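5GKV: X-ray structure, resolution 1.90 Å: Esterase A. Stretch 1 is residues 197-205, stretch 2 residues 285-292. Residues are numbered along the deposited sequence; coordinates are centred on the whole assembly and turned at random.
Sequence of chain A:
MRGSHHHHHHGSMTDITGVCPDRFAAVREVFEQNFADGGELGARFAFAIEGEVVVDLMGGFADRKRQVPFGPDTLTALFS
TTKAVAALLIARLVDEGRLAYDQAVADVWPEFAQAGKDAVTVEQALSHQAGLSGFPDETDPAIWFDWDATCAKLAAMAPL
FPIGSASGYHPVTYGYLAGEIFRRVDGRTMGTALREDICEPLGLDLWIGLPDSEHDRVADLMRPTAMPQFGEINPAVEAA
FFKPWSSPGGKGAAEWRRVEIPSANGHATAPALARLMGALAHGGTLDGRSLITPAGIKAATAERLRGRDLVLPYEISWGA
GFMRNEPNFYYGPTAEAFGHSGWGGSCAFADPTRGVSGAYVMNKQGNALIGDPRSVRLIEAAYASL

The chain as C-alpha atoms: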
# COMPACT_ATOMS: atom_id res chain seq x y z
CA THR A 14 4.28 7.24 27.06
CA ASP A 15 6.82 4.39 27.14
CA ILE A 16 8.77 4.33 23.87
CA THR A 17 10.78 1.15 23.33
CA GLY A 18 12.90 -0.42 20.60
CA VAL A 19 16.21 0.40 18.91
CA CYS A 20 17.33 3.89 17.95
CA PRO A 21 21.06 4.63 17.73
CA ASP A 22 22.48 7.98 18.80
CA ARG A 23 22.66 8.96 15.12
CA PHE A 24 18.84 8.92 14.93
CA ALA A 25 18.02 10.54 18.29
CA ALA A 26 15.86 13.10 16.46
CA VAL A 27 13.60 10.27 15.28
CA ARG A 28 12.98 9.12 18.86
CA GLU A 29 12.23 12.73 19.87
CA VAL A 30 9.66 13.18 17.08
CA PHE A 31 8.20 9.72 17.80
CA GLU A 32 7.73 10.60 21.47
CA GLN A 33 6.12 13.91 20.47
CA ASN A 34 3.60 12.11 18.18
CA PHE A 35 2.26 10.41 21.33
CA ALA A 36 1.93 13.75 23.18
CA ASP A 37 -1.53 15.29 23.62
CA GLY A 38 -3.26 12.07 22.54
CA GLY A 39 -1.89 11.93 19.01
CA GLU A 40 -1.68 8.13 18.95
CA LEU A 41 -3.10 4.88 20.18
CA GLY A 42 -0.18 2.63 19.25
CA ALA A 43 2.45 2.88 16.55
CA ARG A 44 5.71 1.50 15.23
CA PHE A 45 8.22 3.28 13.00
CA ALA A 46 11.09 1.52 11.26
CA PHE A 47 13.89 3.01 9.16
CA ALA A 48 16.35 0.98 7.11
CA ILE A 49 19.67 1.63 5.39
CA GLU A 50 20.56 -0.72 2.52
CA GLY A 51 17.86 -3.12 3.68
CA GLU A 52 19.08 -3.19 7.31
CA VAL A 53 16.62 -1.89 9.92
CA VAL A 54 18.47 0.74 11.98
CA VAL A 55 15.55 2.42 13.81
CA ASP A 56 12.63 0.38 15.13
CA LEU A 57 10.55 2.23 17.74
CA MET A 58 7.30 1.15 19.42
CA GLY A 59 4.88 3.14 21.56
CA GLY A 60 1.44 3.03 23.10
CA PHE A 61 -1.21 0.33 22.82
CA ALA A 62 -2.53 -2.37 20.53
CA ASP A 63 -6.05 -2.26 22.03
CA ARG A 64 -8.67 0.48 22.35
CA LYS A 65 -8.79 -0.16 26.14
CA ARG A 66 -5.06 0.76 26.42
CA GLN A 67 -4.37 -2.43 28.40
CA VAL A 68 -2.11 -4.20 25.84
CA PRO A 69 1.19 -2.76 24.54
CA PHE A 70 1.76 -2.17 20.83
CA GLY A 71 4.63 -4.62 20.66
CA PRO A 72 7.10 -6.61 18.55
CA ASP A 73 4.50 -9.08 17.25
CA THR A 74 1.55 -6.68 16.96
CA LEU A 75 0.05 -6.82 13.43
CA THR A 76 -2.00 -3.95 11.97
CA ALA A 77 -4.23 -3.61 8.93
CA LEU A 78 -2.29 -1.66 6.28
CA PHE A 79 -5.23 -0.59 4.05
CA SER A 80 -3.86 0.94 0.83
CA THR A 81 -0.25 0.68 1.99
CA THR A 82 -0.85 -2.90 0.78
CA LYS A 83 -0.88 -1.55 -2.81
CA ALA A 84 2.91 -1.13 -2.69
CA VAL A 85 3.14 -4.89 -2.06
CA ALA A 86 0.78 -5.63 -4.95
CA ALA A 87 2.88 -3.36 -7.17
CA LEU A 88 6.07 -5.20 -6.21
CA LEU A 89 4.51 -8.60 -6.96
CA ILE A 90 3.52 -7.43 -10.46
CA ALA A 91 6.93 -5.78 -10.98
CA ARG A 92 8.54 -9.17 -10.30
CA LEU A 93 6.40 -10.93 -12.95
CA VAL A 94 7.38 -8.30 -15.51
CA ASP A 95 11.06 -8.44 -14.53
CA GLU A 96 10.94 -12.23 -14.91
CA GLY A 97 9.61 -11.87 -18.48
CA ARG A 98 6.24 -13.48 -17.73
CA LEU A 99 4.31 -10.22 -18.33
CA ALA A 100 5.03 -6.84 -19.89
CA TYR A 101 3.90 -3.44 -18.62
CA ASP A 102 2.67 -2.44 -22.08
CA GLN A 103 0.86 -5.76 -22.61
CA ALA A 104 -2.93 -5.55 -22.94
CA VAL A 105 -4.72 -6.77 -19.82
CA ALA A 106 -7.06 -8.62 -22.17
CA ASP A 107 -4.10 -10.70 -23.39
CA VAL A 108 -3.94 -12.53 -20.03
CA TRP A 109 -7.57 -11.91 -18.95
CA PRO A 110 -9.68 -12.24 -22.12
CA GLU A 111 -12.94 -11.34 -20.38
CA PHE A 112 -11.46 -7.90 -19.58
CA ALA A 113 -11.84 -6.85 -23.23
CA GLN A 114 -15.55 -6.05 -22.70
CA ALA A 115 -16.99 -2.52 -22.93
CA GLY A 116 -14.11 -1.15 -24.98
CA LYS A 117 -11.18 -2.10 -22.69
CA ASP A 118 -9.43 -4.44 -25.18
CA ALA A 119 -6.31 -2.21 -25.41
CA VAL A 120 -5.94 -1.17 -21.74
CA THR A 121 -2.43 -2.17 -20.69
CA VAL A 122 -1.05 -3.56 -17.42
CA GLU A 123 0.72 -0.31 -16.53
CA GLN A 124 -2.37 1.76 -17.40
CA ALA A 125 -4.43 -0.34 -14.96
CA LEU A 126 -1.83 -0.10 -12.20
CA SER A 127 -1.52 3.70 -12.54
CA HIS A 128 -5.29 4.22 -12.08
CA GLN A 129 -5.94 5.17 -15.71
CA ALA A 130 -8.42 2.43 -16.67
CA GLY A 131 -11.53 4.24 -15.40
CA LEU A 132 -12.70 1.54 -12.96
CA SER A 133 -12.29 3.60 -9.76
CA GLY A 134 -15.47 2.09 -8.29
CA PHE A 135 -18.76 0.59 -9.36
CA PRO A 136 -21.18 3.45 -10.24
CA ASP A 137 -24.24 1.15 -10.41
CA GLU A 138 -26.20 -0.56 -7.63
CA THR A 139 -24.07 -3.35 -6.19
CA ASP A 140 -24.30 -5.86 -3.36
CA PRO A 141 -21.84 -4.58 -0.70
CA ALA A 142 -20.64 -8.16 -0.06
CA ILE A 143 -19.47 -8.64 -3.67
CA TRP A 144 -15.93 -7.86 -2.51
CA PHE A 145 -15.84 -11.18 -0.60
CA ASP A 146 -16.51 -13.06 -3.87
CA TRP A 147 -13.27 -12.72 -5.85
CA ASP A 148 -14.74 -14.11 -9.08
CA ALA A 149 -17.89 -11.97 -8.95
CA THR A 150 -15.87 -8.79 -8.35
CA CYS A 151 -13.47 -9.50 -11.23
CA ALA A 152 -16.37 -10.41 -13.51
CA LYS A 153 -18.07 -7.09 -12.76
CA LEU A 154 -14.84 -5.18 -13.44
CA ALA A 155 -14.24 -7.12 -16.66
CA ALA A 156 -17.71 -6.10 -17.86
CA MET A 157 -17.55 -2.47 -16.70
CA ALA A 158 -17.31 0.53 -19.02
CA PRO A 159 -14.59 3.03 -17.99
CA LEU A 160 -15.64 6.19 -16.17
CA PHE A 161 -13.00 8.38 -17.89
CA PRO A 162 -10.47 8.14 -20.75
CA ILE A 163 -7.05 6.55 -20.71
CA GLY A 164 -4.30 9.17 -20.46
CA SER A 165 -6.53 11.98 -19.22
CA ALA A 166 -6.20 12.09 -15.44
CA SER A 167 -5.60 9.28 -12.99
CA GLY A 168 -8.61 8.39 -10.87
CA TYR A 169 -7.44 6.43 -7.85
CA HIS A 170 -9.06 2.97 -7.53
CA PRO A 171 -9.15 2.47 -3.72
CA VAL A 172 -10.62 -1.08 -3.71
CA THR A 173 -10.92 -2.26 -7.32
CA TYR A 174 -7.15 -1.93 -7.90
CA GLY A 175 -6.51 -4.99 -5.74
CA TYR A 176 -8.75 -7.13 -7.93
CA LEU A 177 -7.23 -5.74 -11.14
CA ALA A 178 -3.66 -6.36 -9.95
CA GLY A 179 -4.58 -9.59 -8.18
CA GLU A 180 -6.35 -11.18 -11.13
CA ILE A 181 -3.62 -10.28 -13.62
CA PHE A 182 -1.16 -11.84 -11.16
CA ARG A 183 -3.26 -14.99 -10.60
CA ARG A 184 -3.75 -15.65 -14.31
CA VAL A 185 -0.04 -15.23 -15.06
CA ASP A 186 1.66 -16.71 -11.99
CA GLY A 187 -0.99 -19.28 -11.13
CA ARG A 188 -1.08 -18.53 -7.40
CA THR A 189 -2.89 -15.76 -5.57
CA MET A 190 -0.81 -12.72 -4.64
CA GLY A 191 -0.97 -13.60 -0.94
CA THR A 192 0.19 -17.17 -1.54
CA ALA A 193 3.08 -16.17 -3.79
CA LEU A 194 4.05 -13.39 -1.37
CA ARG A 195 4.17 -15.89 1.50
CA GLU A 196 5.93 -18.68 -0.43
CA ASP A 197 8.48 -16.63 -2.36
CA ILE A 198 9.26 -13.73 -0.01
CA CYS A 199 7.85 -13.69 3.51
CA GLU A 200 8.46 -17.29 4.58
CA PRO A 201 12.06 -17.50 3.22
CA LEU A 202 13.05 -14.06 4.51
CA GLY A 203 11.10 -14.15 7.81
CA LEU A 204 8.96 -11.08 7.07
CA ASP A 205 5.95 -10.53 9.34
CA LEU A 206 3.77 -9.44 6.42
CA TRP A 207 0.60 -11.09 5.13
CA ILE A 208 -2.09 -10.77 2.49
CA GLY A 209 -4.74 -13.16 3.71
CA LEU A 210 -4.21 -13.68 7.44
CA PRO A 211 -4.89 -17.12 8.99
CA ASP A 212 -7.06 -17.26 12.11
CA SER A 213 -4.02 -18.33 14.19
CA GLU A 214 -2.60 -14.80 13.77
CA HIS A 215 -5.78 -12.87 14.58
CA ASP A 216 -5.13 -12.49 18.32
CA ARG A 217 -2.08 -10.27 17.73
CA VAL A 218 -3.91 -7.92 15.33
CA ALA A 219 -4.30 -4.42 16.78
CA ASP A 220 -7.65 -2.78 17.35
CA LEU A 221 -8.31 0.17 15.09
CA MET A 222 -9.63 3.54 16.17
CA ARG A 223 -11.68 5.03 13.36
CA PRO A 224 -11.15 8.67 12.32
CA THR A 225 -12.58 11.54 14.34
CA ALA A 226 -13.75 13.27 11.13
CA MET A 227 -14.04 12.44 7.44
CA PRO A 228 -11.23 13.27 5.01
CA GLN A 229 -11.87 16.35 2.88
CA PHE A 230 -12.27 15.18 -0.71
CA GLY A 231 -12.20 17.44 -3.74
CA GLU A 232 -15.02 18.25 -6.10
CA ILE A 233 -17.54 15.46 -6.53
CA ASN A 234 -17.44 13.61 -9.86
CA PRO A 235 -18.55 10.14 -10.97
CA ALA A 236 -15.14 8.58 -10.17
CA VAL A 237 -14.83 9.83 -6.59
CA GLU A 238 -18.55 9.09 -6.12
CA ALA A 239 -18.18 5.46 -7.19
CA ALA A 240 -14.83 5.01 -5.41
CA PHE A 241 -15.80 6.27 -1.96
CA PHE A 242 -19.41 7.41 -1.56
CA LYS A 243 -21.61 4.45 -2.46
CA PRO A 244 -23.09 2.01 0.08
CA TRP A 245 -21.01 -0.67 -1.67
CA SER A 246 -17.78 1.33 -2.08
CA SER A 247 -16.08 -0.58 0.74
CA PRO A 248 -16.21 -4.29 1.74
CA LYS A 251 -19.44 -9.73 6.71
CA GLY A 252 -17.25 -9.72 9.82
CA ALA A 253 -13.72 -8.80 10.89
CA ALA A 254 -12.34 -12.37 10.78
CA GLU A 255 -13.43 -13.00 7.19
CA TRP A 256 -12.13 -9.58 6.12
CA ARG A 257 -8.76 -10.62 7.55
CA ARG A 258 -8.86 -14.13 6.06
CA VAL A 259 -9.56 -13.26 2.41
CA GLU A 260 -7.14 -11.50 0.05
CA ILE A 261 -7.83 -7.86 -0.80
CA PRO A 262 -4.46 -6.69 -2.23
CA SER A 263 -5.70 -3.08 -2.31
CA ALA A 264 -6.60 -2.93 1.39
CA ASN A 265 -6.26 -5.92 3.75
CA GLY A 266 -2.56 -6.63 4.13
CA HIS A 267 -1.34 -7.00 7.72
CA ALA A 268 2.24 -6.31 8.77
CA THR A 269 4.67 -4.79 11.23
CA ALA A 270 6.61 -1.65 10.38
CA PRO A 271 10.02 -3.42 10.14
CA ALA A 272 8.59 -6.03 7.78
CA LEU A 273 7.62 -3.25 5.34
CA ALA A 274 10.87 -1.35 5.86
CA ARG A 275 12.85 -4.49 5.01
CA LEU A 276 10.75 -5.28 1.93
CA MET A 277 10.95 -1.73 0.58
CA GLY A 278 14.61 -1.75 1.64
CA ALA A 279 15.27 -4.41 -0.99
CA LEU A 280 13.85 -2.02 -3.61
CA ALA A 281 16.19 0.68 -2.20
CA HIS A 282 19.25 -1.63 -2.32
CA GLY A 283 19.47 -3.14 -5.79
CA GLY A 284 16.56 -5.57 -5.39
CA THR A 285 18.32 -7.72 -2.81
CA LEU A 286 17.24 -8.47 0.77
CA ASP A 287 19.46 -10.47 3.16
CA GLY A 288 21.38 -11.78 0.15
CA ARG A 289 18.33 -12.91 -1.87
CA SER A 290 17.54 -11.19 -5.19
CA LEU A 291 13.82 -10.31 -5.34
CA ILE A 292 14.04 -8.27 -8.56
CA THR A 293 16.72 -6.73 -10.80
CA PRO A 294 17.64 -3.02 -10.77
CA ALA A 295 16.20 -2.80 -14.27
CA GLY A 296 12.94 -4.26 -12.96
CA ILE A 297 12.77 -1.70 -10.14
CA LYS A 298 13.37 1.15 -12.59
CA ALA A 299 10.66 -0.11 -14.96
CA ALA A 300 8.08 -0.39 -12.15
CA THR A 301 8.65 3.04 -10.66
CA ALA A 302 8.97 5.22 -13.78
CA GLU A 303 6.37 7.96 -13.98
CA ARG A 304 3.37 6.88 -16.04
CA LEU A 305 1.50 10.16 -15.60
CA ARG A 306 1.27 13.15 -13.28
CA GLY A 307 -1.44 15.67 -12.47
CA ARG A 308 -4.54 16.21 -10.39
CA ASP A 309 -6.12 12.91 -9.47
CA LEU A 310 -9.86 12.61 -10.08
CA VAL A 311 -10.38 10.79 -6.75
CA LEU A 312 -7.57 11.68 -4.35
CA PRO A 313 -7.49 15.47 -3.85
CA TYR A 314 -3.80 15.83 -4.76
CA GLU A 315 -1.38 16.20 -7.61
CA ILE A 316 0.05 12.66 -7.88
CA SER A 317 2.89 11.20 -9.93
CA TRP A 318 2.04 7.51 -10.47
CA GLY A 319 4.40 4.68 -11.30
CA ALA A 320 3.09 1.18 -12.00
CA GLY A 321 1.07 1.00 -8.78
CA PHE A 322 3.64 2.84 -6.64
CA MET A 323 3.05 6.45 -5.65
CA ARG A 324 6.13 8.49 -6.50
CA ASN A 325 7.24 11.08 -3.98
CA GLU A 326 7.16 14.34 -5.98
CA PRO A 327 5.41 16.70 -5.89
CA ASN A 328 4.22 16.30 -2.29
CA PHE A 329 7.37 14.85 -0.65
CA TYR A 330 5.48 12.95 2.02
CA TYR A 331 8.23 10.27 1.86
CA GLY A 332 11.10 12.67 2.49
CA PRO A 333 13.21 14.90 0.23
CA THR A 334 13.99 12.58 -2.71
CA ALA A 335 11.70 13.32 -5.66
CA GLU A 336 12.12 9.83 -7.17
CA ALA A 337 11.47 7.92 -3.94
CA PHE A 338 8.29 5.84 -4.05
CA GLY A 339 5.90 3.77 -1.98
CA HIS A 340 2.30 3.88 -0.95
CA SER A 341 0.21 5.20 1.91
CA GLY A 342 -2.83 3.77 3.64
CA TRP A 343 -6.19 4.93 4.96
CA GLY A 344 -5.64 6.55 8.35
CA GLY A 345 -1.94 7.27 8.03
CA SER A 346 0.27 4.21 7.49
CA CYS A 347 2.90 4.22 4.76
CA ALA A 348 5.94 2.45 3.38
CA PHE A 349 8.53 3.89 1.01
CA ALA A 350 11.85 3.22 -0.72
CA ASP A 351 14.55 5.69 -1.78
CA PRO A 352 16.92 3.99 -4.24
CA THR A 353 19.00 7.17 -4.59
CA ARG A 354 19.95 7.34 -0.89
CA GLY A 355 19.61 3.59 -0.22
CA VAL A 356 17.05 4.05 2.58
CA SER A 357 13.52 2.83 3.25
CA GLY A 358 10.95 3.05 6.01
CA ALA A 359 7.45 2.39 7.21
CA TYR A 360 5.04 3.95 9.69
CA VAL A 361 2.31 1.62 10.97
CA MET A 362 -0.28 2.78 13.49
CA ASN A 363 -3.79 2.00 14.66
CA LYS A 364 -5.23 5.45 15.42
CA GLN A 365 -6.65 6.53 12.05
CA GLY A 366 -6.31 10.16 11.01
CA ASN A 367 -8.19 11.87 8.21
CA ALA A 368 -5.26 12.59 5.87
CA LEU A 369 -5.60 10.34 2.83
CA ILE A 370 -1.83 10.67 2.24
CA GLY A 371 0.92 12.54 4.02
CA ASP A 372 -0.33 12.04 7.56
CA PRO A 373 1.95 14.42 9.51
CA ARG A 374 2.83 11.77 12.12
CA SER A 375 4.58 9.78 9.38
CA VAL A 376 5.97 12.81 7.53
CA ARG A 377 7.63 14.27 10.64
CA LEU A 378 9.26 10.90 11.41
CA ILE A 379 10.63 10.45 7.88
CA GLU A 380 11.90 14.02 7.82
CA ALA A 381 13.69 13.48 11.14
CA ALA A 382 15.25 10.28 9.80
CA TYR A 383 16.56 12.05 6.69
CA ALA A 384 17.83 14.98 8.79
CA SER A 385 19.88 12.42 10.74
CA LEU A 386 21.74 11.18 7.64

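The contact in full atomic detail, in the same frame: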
# COMPACT_ATOMS: atom_id res chain seq x y z
N ASP A 197 7.27 -17.08 -1.69
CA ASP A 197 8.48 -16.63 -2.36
C ASP A 197 9.26 -15.58 -1.57
O ASP A 197 10.46 -15.41 -1.82
CB ASP A 197 8.15 -16.04 -3.74
CG ASP A 197 7.65 -17.09 -4.74
OD1 ASP A 197 7.61 -18.29 -4.42
OD2 ASP A 197 7.27 -16.69 -5.86
N ILE A 198 8.62 -14.88 -0.64
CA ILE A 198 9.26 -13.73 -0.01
C ILE A 198 9.20 -13.81 1.51
O ILE A 198 10.24 -13.82 2.18
CB ILE A 198 8.64 -12.41 -0.52
CG1 ILE A 198 8.84 -12.28 -2.04
CG2 ILE A 198 9.22 -11.23 0.24
CD1 ILE A 198 8.25 -10.99 -2.65
N CYS A 199 7.99 -13.88 2.07
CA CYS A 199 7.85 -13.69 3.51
C CYS A 199 8.31 -14.91 4.31
O CYS A 199 9.01 -14.76 5.32
CB CYS A 199 6.42 -13.31 3.85
SG CYS A 199 6.05 -11.68 3.13
N GLU A 200 7.94 -16.11 3.88
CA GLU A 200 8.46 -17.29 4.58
C GLU A 200 9.98 -17.40 4.45
O GLU A 200 10.65 -17.51 5.49
CB GLU A 200 7.74 -18.56 4.10
CG GLU A 200 6.42 -18.80 4.84
CD GLU A 200 5.58 -19.93 4.25
OE1 GLU A 200 6.02 -20.57 3.27
OE2 GLU A 200 4.45 -20.16 4.76
N PRO A 201 10.59 -17.35 3.27
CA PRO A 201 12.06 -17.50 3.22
C PRO A 201 12.81 -16.41 3.95
O PRO A 201 13.86 -16.69 4.54
CB PRO A 201 12.38 -17.47 1.72
CG PRO A 201 11.10 -17.76 1.04
CD PRO A 201 10.01 -17.26 1.92
N LEU A 202 12.32 -15.17 3.93
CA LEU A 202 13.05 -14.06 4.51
C LEU A 202 12.60 -13.70 5.92
O LEU A 202 13.13 -12.75 6.50
CB LEU A 202 12.96 -12.84 3.58
CG LEU A 202 13.65 -13.02 2.21
CD1 LEU A 202 13.47 -11.81 1.29
CD2 LEU A 202 15.13 -13.33 2.41
N GLY A 203 11.63 -14.43 6.48
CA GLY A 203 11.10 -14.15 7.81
C GLY A 203 10.48 -12.77 7.95
O GLY A 203 10.77 -12.06 8.92
N LEU A 204 9.63 -12.37 7.01
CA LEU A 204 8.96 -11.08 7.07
C LEU A 204 7.57 -11.26 7.68
O LEU A 204 6.80 -12.11 7.22
CB LEU A 204 8.84 -10.45 5.68
CG LEU A 204 10.18 -10.19 4.97
CD1 LEU A 204 9.97 -9.68 3.57
CD2 LEU A 204 11.01 -9.19 5.75
N ASP A 205 7.26 -10.46 8.70
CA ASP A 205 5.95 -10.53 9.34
C ASP A 205 4.97 -9.65 8.56
O ASP A 205 4.56 -8.57 8.99
CB ASP A 205 6.05 -10.12 10.81
CG ASP A 205 4.93 -10.69 11.65
OD1 ASP A 205 4.11 -11.48 11.11
OD2 ASP A 205 4.89 -10.38 12.85
N THR A 285 17.87 -6.61 -3.62
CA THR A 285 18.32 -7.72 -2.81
C THR A 285 17.99 -7.47 -1.34
O THR A 285 18.11 -6.35 -0.85
CB THR A 285 19.82 -7.92 -3.01
OG1 THR A 285 20.05 -8.22 -4.40
CG2 THR A 285 20.34 -9.06 -2.16
N LEU A 286 17.52 -8.52 -0.66
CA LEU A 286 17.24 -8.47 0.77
C LEU A 286 17.89 -9.67 1.44
O LEU A 286 17.61 -10.81 1.07
CB LEU A 286 15.73 -8.46 1.04
CG LEU A 286 15.28 -8.28 2.50
CD1 LEU A 286 15.78 -6.96 3.09
CD2 LEU A 286 13.75 -8.38 2.57
N ASP A 287 18.74 -9.41 2.43
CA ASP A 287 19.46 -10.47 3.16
C ASP A 287 20.08 -11.47 2.18
O ASP A 287 20.00 -12.69 2.37
CB ASP A 287 18.53 -11.17 4.16
CG ASP A 287 17.87 -10.20 5.14
OD1 ASP A 287 18.34 -9.05 5.29
OD2 ASP A 287 16.87 -10.60 5.78
N GLY A 288 20.67 -10.95 1.11
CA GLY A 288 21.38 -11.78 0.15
C GLY A 288 20.53 -12.41 -0.94
O GLY A 288 21.10 -13.05 -1.84
N ARG A 289 19.21 -12.26 -0.91
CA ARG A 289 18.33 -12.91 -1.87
C ARG A 289 17.81 -11.87 -2.86
O ARG A 289 17.23 -10.86 -2.46
CB ARG A 289 17.16 -13.60 -1.16
CG ARG A 289 16.12 -14.21 -2.10
CD ARG A 289 15.03 -14.98 -1.34
NE ARG A 289 15.60 -16.01 -0.48
CZ ARG A 289 15.38 -17.32 -0.63
NH1 ARG A 289 14.60 -17.76 -1.60
NH2 ARG A 289 15.94 -18.18 0.21
N SER A 290 18.04 -12.10 -4.16
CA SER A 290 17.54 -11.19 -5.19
C SER A 290 16.03 -11.36 -5.37
O SER A 290 15.56 -12.44 -5.76
CB SER A 290 18.26 -11.43 -6.51
OG SER A 290 17.82 -10.49 -7.49
N LEU A 291 15.26 -10.31 -5.08
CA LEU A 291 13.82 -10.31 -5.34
C LEU A 291 13.47 -9.80 -6.72
O LEU A 291 12.42 -10.17 -7.26
CB LEU A 291 13.10 -9.44 -4.30
CG LEU A 291 13.25 -9.91 -2.86
CD1 LEU A 291 12.49 -9.01 -1.92
CD2 LEU A 291 12.76 -11.34 -2.77
N ILE A 292 14.32 -8.96 -7.30
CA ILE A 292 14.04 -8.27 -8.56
C ILE A 292 15.35 -7.62 -9.01
O ILE A 292 16.21 -7.32 -8.17
CB ILE A 292 12.91 -7.23 -8.37
CG1 ILE A 292 12.51 -6.59 -9.70
CG2 ILE A 292 13.34 -6.15 -7.35
CD1 ILE A 292 11.20 -5.80 -9.63
O HOH W 1 16.36 -12.95 6.06

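The end of a helix packs against a β-hairpin through a small apolar contact centred on Leu-202, with no direct hydrogen bond between the two stretches and one water joining them at the margin. The surface buried, both sides summed, is 369 Å², and Leu-202 alone has 102 Å² covered by the other stretch.

The backbone of each stretch is held by its own bonds. In stretch 1 the helix enters from earlier in the chain, passes through a wider pi-type turn at 197-199, and kinks at Pro-201, whose ring nitrogen carries no hydrogen to give to the preceding turn. The helical bond from Leu-202 N to Ile-198 O, 3.0 Å, spans this kink. Gly-203 then leaves helical geometry with phi/psi of 60/47, and a Schellman motif closes the turn: Leu-204 N donates to Cys-199 O at 3.0 Å, while the bond from Gly-203 N to Glu-200 O, at 3.4 Å, is weak. A positive phi of this kind favours glycine.

In stretch 2, two short strands are joined by a type I' turn from Leu-286 to Arg-289. The pair is bonded in both directions, Leu-286 N to Arg-289 O at 3.0 Å and Arg-289 N to Leu-286 O at 2.9 Å. At Gly-288, phi/psi of 86/-5 would jam a CB against the carbonyl oxygen of Asp-287, so the backbone itself calls for glycine. The CA atoms of Leu-202 and Asp-287 lie 7.5 Å apart and those of Ile-198 and Leu-291 7.8 Å apart, a spacing that leaves room for side chains between the backbones.

Leu-202, in its m,t rotamer, points toward the hairpin. Its CD1 lies 3.7 Å from Leu-286 CD2 and 4.1 Å from Leu-291 CD2, so a single methyl touches two leucines that also point toward the helix. Leu-204 extends the cluster, its CD1 4.1 Å from Leu-286 CD2. Ile-198 sets out sideways, but the end of its side chain comes nearer, bringing CG1 to 4.1 Å from Leu-291 CD2. These are van der Waals distances between buried or partly buried hydrocarbon groups, and the gain is the removal of apolar surface from water.

Arg-289 covers the exposed side of this cluster, with 60 Å² of its own surface covered by stretch 1. Pro-201 CB sits over one face of its guanidinium, 3.8 Å from Arg-289 CZ; a guanidinium face is poor at hydrogen bonding and tolerates such apolar packing. Leu-202 CD2 approaches obliquely, 4.0 Å from Arg-289 NE.

The polar link is indirect. Leu-202 O and Asp-287 OD2 are 4.4 Å apart, too far for a hydrogen bond and both acceptors, so a proton source is needed between them. Water 1 supplies it, donating to Asp-287 OD2 at 2.4 Å, an unusually short distance, and to Leu-202 O at a longer 3.3 Å.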